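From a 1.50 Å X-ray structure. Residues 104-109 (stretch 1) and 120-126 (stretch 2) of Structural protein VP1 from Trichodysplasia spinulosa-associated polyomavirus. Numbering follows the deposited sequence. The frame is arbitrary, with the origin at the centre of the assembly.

Stretch 1 104-109: SLVNVH
Stretch 2 120-126: GIGFPVE

Two buried stretches of one VP1 chain run side by side in roughly opposite directions. From CA of 105 to 108 and from CA of 121 to 125 the end-to-end directions differ by 152°. The backbones are closest near Val-108 and Gly-122, whose CA atoms are 4.5 Å apart. They stand further apart at Leu-105 and Val-125, where the CA atoms are separated by 6.4 Å. The contact buries 291 Å², both sides summed.

Stretch 1 begins in the last part of a 3-10 segment. Ser-104 (phi/psi -62/-17, chi1 69°, p) and Leu-105 (-81/-6) belong to it. The chain then opens through Val-106 (-85/72) and Asn-107 (-156/114) to Val-108 (-129/24) and His-109 (-114/7). A weak bond from Asn-107 N to Leu-105 O, 3.0 Å, closes the turn. Stretch 2 has no regular helix or strand. It starts at Gly-120 (-92/-164). It is extended, with phi near -65 and psi between 126 and 166 from Ile-121 to Val-125. Glu-126 (-158/163) ends it, with chi1 64° (p), chi2 -174° (t) and chi3 5°.

At the close end Gly-122 N donates to Val-108 O at 2.9 Å, with an N-H...O angle of 138°. This is the one direct hydrogen bond between the stretches. Glycine suits the place because a CB here would point toward stretch 1 and lie 2.9 Å from Val-108 O, a clash. The missing side chain leaves the hollow into which the carbonyl fits.

Val-108 is the main bump, with 94 Å² covered. Its CA-to-CB bond points sideways and chi1 is -68° (m). Its CB packs 3.8 Å from Ile-121 CB, and its CG1 reaches to 4.0 Å from Pro-124 CB. The branched valine thus meets two apolar neighbours. Ile-121 has chi1 64° (p) and chi2 170° (t). The Pro-124 ring is C-gamma endo.

At the wider end Val-125 points its CA-to-CB bond toward stretch 1, with chi1 166° (t). Leu-105 starts out sideways, but its end comes nearer; chi1 is -58° (m) and chi2 177° (t). Leu-105 CD2 meets Val-125 CB at 3.8 Å. The longer leucine spans the wider gap.

Two waters lie between the backbones. Water 1 donates to Leu-105 O at 2.9 Å and to Asn-107 O at 3.0 Å, and accepts from Val-125 N at 3.1 Å. It links Val-125 N to two carbonyls that it does not reach directly, and so joins the stretches. Water 2 lies 3.0 Å from Asn-107 O and 2.6 Å from Phe-123 O.

Other side chains turn elsewhere. Val-106 (chi1 180°, t), His-109 (chi1 59°, p; chi2 76°) and Phe-123 (chi1 -72°, m; chi2 5°) point their CA-to-CB bonds away. Asn-107, chi1 -175° (t) and chi2 -23°, braces its own stretch: its OD1 accepts from His-109 N at 3.2 Å.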

# COMPACT_ATOMS: atom_id res chain seq x y z
N SER C 104 12.79 6.82 -18.19
CA SER C 104 14.03 6.16 -18.63
C SER C 104 14.21 4.75 -18.07
O SER C 104 15.03 3.97 -18.60
CB SER C 104 15.28 6.99 -18.28
OG SER C 104 15.49 7.02 -16.88
N LEU C 105 13.46 4.43 -17.03
CA LEU C 105 13.52 3.11 -16.45
C LEU C 105 12.69 2.09 -17.23
O LEU C 105 12.75 0.90 -16.96
CB LEU C 105 13.08 3.18 -14.98
CG LEU C 105 13.92 4.13 -14.09
CD1 LEU C 105 13.28 4.13 -12.71
CD2 LEU C 105 15.37 3.69 -14.04
N VAL C 106 11.95 2.56 -18.25
CA VAL C 106 11.24 1.69 -19.17
C VAL C 106 12.24 1.30 -20.26
O VAL C 106 12.18 1.78 -21.40
CB VAL C 106 10.00 2.39 -19.76
CG1 VAL C 106 9.25 1.47 -20.73
CG2 VAL C 106 9.06 2.89 -18.67
N ASN C 107 13.19 0.46 -19.90
CA ASN C 107 14.27 0.11 -20.82
C ASN C 107 14.82 -1.23 -20.37
O ASN C 107 15.39 -1.33 -19.29
CB ASN C 107 15.35 1.18 -20.82
CG ASN C 107 16.43 0.92 -21.85
OD1 ASN C 107 16.65 -0.22 -22.28
ND2 ASN C 107 17.13 1.97 -22.25
N VAL C 108 14.63 -2.24 -21.22
CA VAL C 108 15.06 -3.60 -20.91
C VAL C 108 15.88 -4.20 -22.05
O VAL C 108 15.97 -5.42 -22.18
CB VAL C 108 13.85 -4.51 -20.56
CG1 VAL C 108 13.24 -4.08 -19.25
CG2 VAL C 108 12.80 -4.49 -21.66
N HIS C 109 16.50 -3.33 -22.86
CA HIS C 109 17.40 -3.78 -23.94
C HIS C 109 18.86 -3.36 -23.72
O HIS C 109 19.70 -3.57 -24.61
CB HIS C 109 16.89 -3.32 -25.31
CG HIS C 109 16.75 -1.84 -25.44
ND1 HIS C 109 17.83 -0.99 -25.61
CD2 HIS C 109 15.65 -1.05 -25.39
CE1 HIS C 109 17.39 0.26 -25.63
NE2 HIS C 109 16.07 0.24 -25.53
N GLY C 120 14.82 -13.75 -22.43
CA GLY C 120 13.85 -12.74 -22.01
C GLY C 120 14.41 -11.35 -21.95
O GLY C 120 15.48 -11.08 -22.48
N ILE C 121 13.68 -10.46 -21.27
CA ILE C 121 14.10 -9.06 -21.13
C ILE C 121 15.42 -8.91 -20.37
O ILE C 121 15.78 -9.73 -19.52
CB ILE C 121 13.06 -8.20 -20.41
CG1 ILE C 121 12.86 -8.67 -18.97
CG2 ILE C 121 11.75 -8.16 -21.19
CD1 ILE C 121 12.04 -7.71 -18.14
N GLY C 122 16.17 -7.85 -20.69
CA GLY C 122 17.25 -7.42 -19.81
C GLY C 122 16.63 -6.97 -18.49
O GLY C 122 15.52 -6.42 -18.47
N PHE C 123 17.33 -7.23 -17.40
CA PHE C 123 16.83 -6.79 -16.09
C PHE C 123 16.69 -5.28 -16.12
O PHE C 123 17.64 -4.58 -16.47
CB PHE C 123 17.82 -7.14 -15.00
CG PHE C 123 17.91 -8.59 -14.65
CD1 PHE C 123 17.25 -9.60 -15.34
CD2 PHE C 123 18.74 -8.95 -13.60
CE1 PHE C 123 17.42 -10.94 -14.97
CE2 PHE C 123 18.91 -10.27 -13.24
CZ PHE C 123 18.25 -11.26 -13.91
N PRO C 124 15.53 -4.75 -15.72
CA PRO C 124 15.44 -3.31 -15.57
C PRO C 124 16.22 -2.85 -14.33
O PRO C 124 16.64 -3.68 -13.48
CB PRO C 124 13.95 -3.07 -15.42
CG PRO C 124 13.49 -4.28 -14.72
CD PRO C 124 14.31 -5.42 -15.29
N VAL C 125 16.45 -1.54 -14.26
CA VAL C 125 17.07 -0.99 -13.06
C VAL C 125 16.10 -1.24 -11.91
O VAL C 125 14.92 -0.89 -12.00
CB VAL C 125 17.34 0.51 -13.21
CG1 VAL C 125 17.67 1.15 -11.88
CG2 VAL C 125 18.46 0.75 -14.21
N GLU C 126 16.58 -1.87 -10.85
CA GLU C 126 15.69 -2.38 -9.81
C GLU C 126 16.45 -2.55 -8.50
O GLU C 126 17.69 -2.59 -8.49
CB GLU C 126 15.02 -3.68 -10.27
CG GLU C 126 16.00 -4.82 -10.48
CD GLU C 126 15.40 -6.07 -11.07
OE1 GLU C 126 14.21 -6.08 -11.42
OE2 GLU C 126 16.13 -7.08 -11.13
O HOH W 1 15.48 0.11 -16.71
O HOH W 2 17.77 -2.33 -17.85